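Local structure of arylsulfatase (Pseudoalteromonas sp. MB47, 7AJ0) at residues A[52-57]-A[385-390]; A[108-113]-A[263-268]. The protein probably hydrolyses sulfate esters of fucoidan, the sulfated seaweed polysaccharide, as an exo-acting sulfatase that carries a bound calcium ion. All blocks are in the same frame, centred on the assembly; numbering follows the deposited sequence.

Interaction 1 (A[52-57]-A[385-390])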
ATOM      1  N   PRO A  52     -11.285  47.224 -27.051  1.00 27.05           N
ATOM      2  CA  PRO A  52     -12.226  46.133 -26.789  1.00 26.58           C
ATOM      3  C   PRO A  52     -12.490  45.915 -25.309  1.00 26.26           C
ATOM      4  O   PRO A  52     -11.671  46.238 -24.445  1.00 26.24           O
ATOM      5  CB  PRO A  52     -11.528  44.910 -27.401  1.00 26.16           C
ATOM      6  CG  PRO A  52     -10.075  45.238 -27.317  1.00 26.23           C
ATOM      7  CD  PRO A  52      -9.977  46.730 -27.528  1.00 26.89           C
ATOM      8  N   ASN A  53     -13.669  45.363 -25.031  1.00 26.08           N
ATOM      9  CA  ASN A  53     -14.005  44.907 -23.695  1.00 25.74           C
ATOM     10  C   ASN A  53     -13.410  43.520 -23.461  1.00 25.14           C
ATOM     11  O   ASN A  53     -13.149  42.762 -24.398  1.00 27.03           O
ATOM     12  CB  ASN A  53     -15.519  44.837 -23.494  1.00 25.84           C
ATOM     13  CG  ASN A  53     -16.245  46.035 -24.065  1.00 26.47           C
ATOM     14  OD1 ASN A  53     -15.948  47.180 -23.728  1.00 26.89           O
ATOM     15  ND2 ASN A  53     -17.211  45.772 -24.938  1.00 26.61           N
ATOM     16  N   VAL A  54     -13.204  43.192 -22.191  1.00 24.87           N
ATOM     17  CA  VAL A  54     -12.799  41.853 -21.788  1.00 24.33           C
ATOM     18  C   VAL A  54     -13.757  41.383 -20.705  1.00 24.17           C
ATOM     19  O   VAL A  54     -14.034  42.120 -19.753  1.00 24.39           O
ATOM     20  CB  VAL A  54     -11.346  41.808 -21.279  1.00 24.20           C
ATOM     21  CG1 VAL A  54     -10.989  40.390 -20.850  1.00 23.69           C
ATOM     22  CG2 VAL A  54     -10.387  42.303 -22.350  1.00 24.42           C
ATOM     23  N   LEU A  55     -14.274  40.170 -20.862  1.00 23.83           N
ATOM     24  CA  LEU A  55     -15.098  39.520 -19.856  1.00 23.66           C
ATOM     25  C   LEU A  55     -14.417  38.214 -19.482  1.00 23.20           C
ATOM     26  O   LEU A  55     -14.269  37.326 -20.329  1.00 23.00           O
ATOM     27  CB  LEU A  55     -16.514  39.265 -20.377  1.00 23.78           C
ATOM     28  CG  LEU A  55     -17.442  38.478 -19.452  1.00 23.64           C
ATOM     29  CD1 LEU A  55     -17.739  39.251 -18.178  1.00 23.86           C
ATOM     30  CD2 LEU A  55     -18.731  38.119 -20.183  1.00 23.78           C
ATOM     31  N   VAL A  56     -13.974  38.115 -18.236  1.00 23.45           N
ATOM     32  CA  VAL A  56     -13.340  36.908 -17.721  1.00 22.73           C
ATOM     33  C   VAL A  56     -14.356  36.206 -16.831  1.00 22.64           C
ATOM     34  O   VAL A  56     -14.696  36.701 -15.752  1.00 22.82           O
ATOM     35  CB  VAL A  56     -12.049  37.224 -16.954  1.00 22.72           C
ATOM     36  CG1 VAL A  56     -11.369  35.934 -16.515  1.00 22.38           C
ATOM     37  CG2 VAL A  56     -11.113  38.066 -17.807  1.00 22.90           C
ATOM     38  N   LEU A  57     -14.860  35.062 -17.290  1.00 22.43           N
ATOM     39  CA  LEU A  57     -15.767  34.233 -16.503  1.00 22.37           C
ATOM     40  C   LEU A  57     -14.923  33.231 -15.723  1.00 22.10           C
ATOM     41  O   LEU A  57     -14.357  32.298 -16.304  1.00 21.87           O
ATOM     42  CB  LEU A  57     -16.775  33.523 -17.399  1.00 22.37           C
ATOM     43  CG  LEU A  57     -17.714  34.423 -18.201  1.00 22.69           C
ATOM     44  CD1 LEU A  57     -18.529  33.596 -19.185  1.00 35.03           C
ATOM     45  CD2 LEU A  57     -18.622  35.206 -17.269  1.00 22.98           C
ATOM     46  N   LEU A 385      -3.525  43.513 -20.522  1.00 24.97           N
ATOM     47  CA  LEU A 385      -2.784  44.768 -20.505  1.00 25.55           C
ATOM     48  C   LEU A 385      -2.400  45.210 -21.911  1.00 25.85           C
ATOM     49  O   LEU A 385      -2.353  46.413 -22.191  1.00 26.40           O
ATOM     50  CB  LEU A 385      -1.533  44.634 -19.641  1.00 25.62           C
ATOM     51  CG  LEU A 385      -1.743  44.321 -18.160  1.00 25.46           C
ATOM     52  CD1 LEU A 385      -0.417  44.444 -17.416  1.00 25.70           C
ATOM     53  CD2 LEU A 385      -2.801  45.217 -17.543  1.00 25.73           C
ATOM     54  N   ARG A 386      -2.114  44.261 -22.805  1.00 25.56           N
ATOM     55  CA  ARG A 386      -1.738  44.633 -24.165  1.00 25.89           C
ATOM     56  C   ARG A 386      -2.949  45.102 -24.962  1.00 26.05           C
ATOM     57  O   ARG A 386      -2.844  46.035 -25.766  1.00 32.24           O
ATOM     58  CB  ARG A 386      -1.048  43.456 -24.856  1.00 25.59           C
ATOM     59  CG  ARG A 386      -0.642  43.726 -26.294  1.00 25.95           C
ATOM     60  CD  ARG A 386      -1.699  43.234 -27.268  1.00 25.80           C
ATOM     61  NE  ARG A 386      -1.403  43.621 -28.645  1.00 26.25           N
ATOM     62  CZ  ARG A 386      -0.604  42.941 -29.464  1.00 32.40           C
ATOM     63  NH1 ARG A 386      -0.008  41.829 -29.051  1.00 42.51           N
ATOM     64  NH2 ARG A 386      -0.402  43.377 -30.699  1.00 26.75           N
ATOM     65  N   LEU A 387      -4.108  44.470 -24.756  1.00 25.67           N
ATOM     66  CA  LEU A 387      -5.315  44.908 -25.450  1.00 28.56           C
ATOM     67  C   LEU A 387      -5.670  46.348 -25.098  1.00 26.40           C
ATOM     68  O   LEU A 387      -6.243  47.064 -25.926  1.00 26.81           O
ATOM     69  CB  LEU A 387      -6.483  43.979 -25.119  1.00 25.39           C
ATOM     70  CG  LEU A 387      -6.395  42.564 -25.690  1.00 24.94           C
ATOM     71  CD1 LEU A 387      -7.531  41.697 -25.169  1.00 24.53           C
ATOM     72  CD2 LEU A 387      -6.399  42.590 -27.215  1.00 25.22           C
ATOM     73  N   GLY A 388      -5.341  46.787 -23.886  1.00 26.46           N
ATOM     74  CA  GLY A 388      -5.536  48.157 -23.474  1.00 27.04           C
ATOM     75  C   GLY A 388      -4.348  49.069 -23.683  1.00 27.59           C
ATOM     76  O   GLY A 388      -4.440  50.267 -23.401  1.00 28.16           O
ATOM     77  N   GLY A 389      -3.226  48.535 -24.164  1.00 27.48           N
ATOM     78  CA  GLY A 389      -2.050  49.334 -24.441  1.00 28.03           C
ATOM     79  C   GLY A 389      -1.388  49.916 -23.210  1.00 33.90           C
ATOM     80  O   GLY A 389      -1.135  51.124 -23.157  1.00 42.30           O
ATOM     81  N   VAL A 390      -1.081  49.073 -22.223  1.00 29.54           N
ATOM     82  CA  VAL A 390      -0.582  49.571 -20.948  1.00 33.16           C
ATOM     83  C   VAL A 390       0.524  48.693 -20.376  1.00 41.55           C
ATOM     84  O   VAL A 390       0.815  48.757 -19.175  1.00 44.78           O
ATOM     85  CB  VAL A 390      -1.738  49.693 -19.930  1.00 27.96           C
ATOM     86  CG1 VAL A 390      -2.778  50.689 -20.409  1.00 41.43           C
ATOM     87  CG2 VAL A 390      -2.385  48.330 -19.694  1.00 27.19           C
TER

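Interaction 2 (A[108-113]-A[263-268])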
ATOM      1  N   ALA A 108      -2.491  35.485  -9.141  1.00 23.31           N
ATOM      2  CA  ALA A 108      -1.801  35.423 -10.425  1.00 23.15           C
ATOM      3  C   ALA A 108      -2.624  36.085 -11.521  1.00 23.07           C
ATOM      4  O   ALA A 108      -2.081  36.782 -12.385  1.00 23.20           O
ATOM      5  CB  ALA A 108      -1.498  33.969 -10.784  1.00 22.78           C
ATOM      6  N   LEU A 109      -3.941  35.884 -11.495  1.00 22.89           N
ATOM      7  CA  LEU A 109      -4.799  36.458 -12.521  1.00 22.85           C
ATOM      8  C   LEU A 109      -4.860  37.976 -12.427  1.00 23.28           C
ATOM      9  O   LEU A 109      -5.128  38.643 -13.434  1.00 23.36           O
ATOM     10  CB  LEU A 109      -6.203  35.868 -12.406  1.00 22.63           C
ATOM     11  CG  LEU A 109      -7.284  36.454 -13.311  1.00 22.65           C
ATOM     12  CD1 LEU A 109      -7.010  36.114 -14.765  1.00 22.46           C
ATOM     13  CD2 LEU A 109      -8.650  35.943 -12.874  1.00 22.54           C
ATOM     14  N   THR A 110      -4.620  38.543 -11.244  1.00 23.63           N
ATOM     15  CA  THR A 110      -4.764  39.980 -11.040  1.00 24.11           C
ATOM     16  C   THR A 110      -3.441  40.680 -10.753  1.00 25.73           C
ATOM     17  O   THR A 110      -3.448  41.849 -10.356  1.00 25.01           O
ATOM     18  CB  THR A 110      -5.746  40.259  -9.896  1.00 24.33           C
ATOM     19  OG1 THR A 110      -5.259  39.666  -8.685  1.00 24.38           O
ATOM     20  CG2 THR A 110      -7.119  39.695 -10.225  1.00 24.01           C
ATOM     21  N   THR A 111      -2.309  40.001 -10.946  1.00 24.37           N
ATOM     22  CA  THR A 111      -1.012  40.643 -10.788  1.00 24.78           C
ATOM     23  C   THR A 111      -0.003  40.260 -11.860  1.00 24.63           C
ATOM     24  O   THR A 111       1.076  40.857 -11.891  1.00 25.02           O
ATOM     25  CB  THR A 111      -0.401  40.316  -9.416  1.00 25.00           C
ATOM     26  OG1 THR A 111      -0.079  38.921  -9.348  1.00 24.59           O
ATOM     27  CG2 THR A 111      -1.367  40.670  -8.296  1.00 27.86           C
ATOM     28  N   GLY A 112      -0.305  39.303 -12.735  1.00 24.15           N
ATOM     29  CA  GLY A 112       0.672  38.844 -13.699  1.00 24.04           C
ATOM     30  C   GLY A 112       1.870  38.162 -13.088  1.00 24.10           C
ATOM     31  O   GLY A 112       2.896  38.011 -13.756  1.00 24.17           O
ATOM     32  N   ARG A 113       1.763  37.722 -11.838  1.00 24.10           N
ATOM     33  CA  ARG A 113       2.923  37.296 -11.070  1.00 24.76           C
ATOM     34  C   ARG A 113       2.604  36.053 -10.259  1.00 24.03           C
ATOM     35  O   ARG A 113       1.574  35.995  -9.582  1.00 23.94           O
ATOM     36  CB  ARG A 113       3.388  38.427 -10.140  1.00 24.91           C
ATOM     37  CG  ARG A 113       4.332  39.402 -10.808  1.00 25.32           C
ATOM     38  CD  ARG A 113       4.271  40.785 -10.196  1.00 25.90           C
ATOM     39  NE  ARG A 113       4.568  40.803  -8.766  1.00 26.26           N
ATOM     40  CZ  ARG A 113       5.787  40.692  -8.247  1.00 26.63           C
ATOM     41  NH1 ARG A 113       6.839  40.531  -9.038  1.00 26.67           N
ATOM     42  NH2 ARG A 113       5.953  40.738  -6.933  1.00 27.00           N
ATOM     43  N   TYR A 263     -13.811  46.260 -18.373  1.00 25.97           N
ATOM     44  CA  TYR A 263     -13.043  45.072 -18.023  1.00 25.41           C
ATOM     45  C   TYR A 263     -13.703  44.474 -16.788  1.00 25.23           C
ATOM     46  O   TYR A 263     -13.641  45.062 -15.702  1.00 25.51           O
ATOM     47  CB  TYR A 263     -11.577  45.398 -17.760  1.00 25.48           C
ATOM     48  CG  TYR A 263     -10.735  44.160 -17.545  1.00 24.95           C
ATOM     49  CD1 TYR A 263     -10.740  43.499 -16.326  1.00 24.72           C
ATOM     50  CD2 TYR A 263      -9.949  43.645 -18.565  1.00 26.00           C
ATOM     51  CE1 TYR A 263      -9.984  42.363 -16.126  1.00 24.29           C
ATOM     52  CE2 TYR A 263      -9.185  42.509 -18.375  1.00 25.33           C
ATOM     53  CZ  TYR A 263      -9.207  41.873 -17.152  1.00 24.07           C
ATOM     54  OH  TYR A 263      -8.451  40.742 -16.949  1.00 23.69           O
ATOM     55  N   LEU A 264     -14.337  43.317 -16.954  1.00 24.82           N
ATOM     56  CA  LEU A 264     -15.107  42.684 -15.892  1.00 24.69           C
ATOM     57  C   LEU A 264     -14.567  41.287 -15.636  1.00 24.16           C
ATOM     58  O   LEU A 264     -14.481  40.472 -16.560  1.00 23.85           O
ATOM     59  CB  LEU A 264     -16.593  42.616 -16.257  1.00 24.81           C
ATOM     60  CG  LEU A 264     -17.454  41.781 -15.310  1.00 24.67           C
ATOM     61  CD1 LEU A 264     -17.384  42.330 -13.894  1.00 24.94           C
ATOM     62  CD2 LEU A 264     -18.895  41.728 -15.789  1.00 24.84           C
ATOM     63  N   ILE A 265     -14.216  41.015 -14.382  1.00 24.11           N
ATOM     64  CA  ILE A 265     -13.960  39.661 -13.904  1.00 23.69           C
ATOM     65  C   ILE A 265     -15.216  39.234 -13.147  1.00 23.74           C
ATOM     66  O   ILE A 265     -15.462  39.680 -12.025  1.00 24.01           O
ATOM     67  CB  ILE A 265     -12.721  39.584 -13.019  1.00 23.66           C
ATOM     68  CG1 ILE A 265     -11.463  39.876 -13.833  1.00 26.99           C
ATOM     69  CG2 ILE A 265     -12.631  38.207 -12.361  1.00 23.31           C
ATOM     70  CD1 ILE A 265     -10.209  40.024 -12.995  1.00 23.71           C
ATOM     71  N   HIS A 266     -16.018  38.363 -13.760  1.00 23.51           N
ATOM     72  CA  HIS A 266     -17.175  37.775 -13.096  1.00 23.55           C
ATOM     73  C   HIS A 266     -16.720  36.485 -12.424  1.00 23.22           C
ATOM     74  O   HIS A 266     -16.484  35.475 -13.096  1.00 22.89           O
ATOM     75  CB  HIS A 266     -18.307  37.507 -14.078  1.00 23.56           C
ATOM     76  CG  HIS A 266     -19.568  37.047 -13.419  1.00 23.70           C
ATOM     77  ND1 HIS A 266     -20.532  37.921 -12.963  1.00 24.14           N
ATOM     78  CD2 HIS A 266     -20.013  35.805 -13.114  1.00 23.51           C
ATOM     79  CE1 HIS A 266     -21.523  37.237 -12.421  1.00 24.21           C
ATOM     80  NE2 HIS A 266     -21.233  35.950 -12.500  1.00 23.83           N
ATOM     81  N   SER A 267     -16.601  36.518 -11.103  1.00 25.56           N
ATOM     82  CA  SER A 267     -15.996  35.444 -10.319  1.00 23.15           C
ATOM     83  C   SER A 267     -17.104  34.696  -9.586  1.00 23.23           C
ATOM     84  O   SER A 267     -17.486  35.056  -8.473  1.00 23.55           O
ATOM     85  CB  SER A 267     -14.956  36.030  -9.354  1.00 23.33           C
ATOM     86  OG  SER A 267     -14.423  35.044  -8.488  1.00 23.20           O
ATOM     87  N   PHE A 268     -17.618  33.643 -10.222  1.00 22.99           N
ATOM     88  CA  PHE A 268     -18.658  32.838  -9.604  1.00 23.09           C
ATOM     89  C   PHE A 268     -18.232  32.390  -8.212  1.00 23.18           C
ATOM     90  O   PHE A 268     -17.056  32.110  -7.961  1.00 23.32           O
ATOM     91  CB  PHE A 268     -18.961  31.589 -10.440  1.00 24.97           C
ATOM     92  CG  PHE A 268     -19.550  31.871 -11.787  1.00 22.80           C
ATOM     93  CD1 PHE A 268     -20.918  31.992 -11.946  1.00 23.06           C
ATOM     94  CD2 PHE A 268     -18.738  31.979 -12.901  1.00 22.57           C
ATOM     95  CE1 PHE A 268     -21.464  32.237 -13.187  1.00 23.11           C
ATOM     96  CE2 PHE A 268     -19.280  32.224 -14.146  1.00 22.62           C
ATOM     97  CZ  PHE A 268     -20.644  32.351 -14.288  1.00 22.89           C
TER

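Interaction 1 (A[52-57]-A[385-390])
Leu-387, in the last turn of helix 377-387, meets two residues at the start of strand 53-59, and contributes 61 of the 126 Å² buried here. Its CD1 methyl makes the approach to the strand, lying 4.1 Å from CG2 of Val-54, with the two side chains crossing at about a right angle. CG lies anti to the carbonyl carbon (chi1 -69°) and CD1 continues the chain in extended form (chi2 174°), which carries that methyl out to Val-54. Nearer its own backbone, the same residue faces the ring of Pro-52, whose CG lies 4.4 Å from CB of Leu-387. The proline CD approaches the carbonyl O of Leu-387 at 4.1 Å. No hydrogen bond joins the segments, so this is apolar packing, with all three touching residues buried.

Polar bonds surround the apolar contact on both segments. Behind Leu-387 the helix closes in a Schellman motif: Val-390 N donates to Leu-385 O at 2.9 Å, Gly-389 N donates to Arg-386 O at 3.0 Å, and Gly-389 turns the chain with positive phi. Lys-51, next to Pro-52, bonds through NZ to Gly-388 O, a direct polar tie near the packed surface. On the strand, Asn-53 points away from the helix, and its amide bonds to Phe-262 N, Thr-318 OG1 and Gln-314 OE1. It thus spans toward the neighbouring strands on both flanks.

Such packing of a helix C-terminus on the start of a parallel central strand belongs to the alpha/beta/alpha core of the sulfatases and the wider alkaline phosphatase superfamily.

Interaction 2 (A[108-113]-A[263-268])
A small, buried, purely apolar contact between Ile-265 and the Leu-109/Thr-110 pair packs the last turn of helix 102-111 against one face of the central sheet, at strand 262-267. The evidence is the meeting of methyl groups: CD1 of Ile-265 lies 4.2 Å from CG2 of Thr-110, the two side chains passing at a slant. The same CD1 is 4.4 Å from CD2 of Leu-109. Nothing polar crosses between the segments, and the area buried is 105 Å². Ile-265 reaches the helix because its chain is extended beyond CG1 (chi2 171°), carrying CD1 well clear of the strand. Tyr-263, two residues back on the strand, flanks this methyl with its ring edge: CD1 of Ile-265 lies in the ring plane, 3.9 Å from CE1 of Tyr-263.

The polar atoms around the apolar core have partners of their own. Thr-110 uses OG1 to bond to Arg-106 O, one helical turn back, with a weak second bond to Ala-107 O; this leaves its methyl for Ile-265. Gln-141 NE2 bonds both to Tyr-263 OH and to Leu-109 O, linking the segments indirectly, while Ser-384 OG also bonds to the tyrosine hydroxyl. Farther along, Ser-267 OG bonds to Arg-106 NH1 and Lys-157 O. At the helix end, Gly-112 N still donates to Ala-108 O at 3.1 Å before its positive phi of 65° turns the chain away.

Helix 102-111 starts at Cys-102, a calcium ligand and first residue of the Cys-X-Ser/Pro-X-Arg signature that ends at Arg-106. In sulfatases of this family that cysteine is converted to the catalytic formylglycine; the deposited model has a cysteine, and its role here is inferred from the family. The contact seats the far end of this signature helix.

How the interactions relate
The two contacts lie about 11 Å apart, centre to centre, on neighbouring parallel strands of the mixed sheet. Probable backbone hydrogen bonds join strand 53-59 to strand 262-267: Val-56 N meets Leu-264 O and Val-56 O meets His-266 N, each at 2.9 Å. Tyr-263 packs on Val-54, joining the apolar layers, and helices 377-387 and 102-111 lie over the same sheet face, while helix 290-311 touches side chains of the other. In chain order the segments run 52-57, 108-113, 263-268, 385-390, so interaction 2 is nested within interaction 1. Interaction 2 lies toward the calcium end: the Leu-109 side chain is about 11 Å from the ion, and strand 53-59 leads to ligands Asp-60 and Asp-61 there.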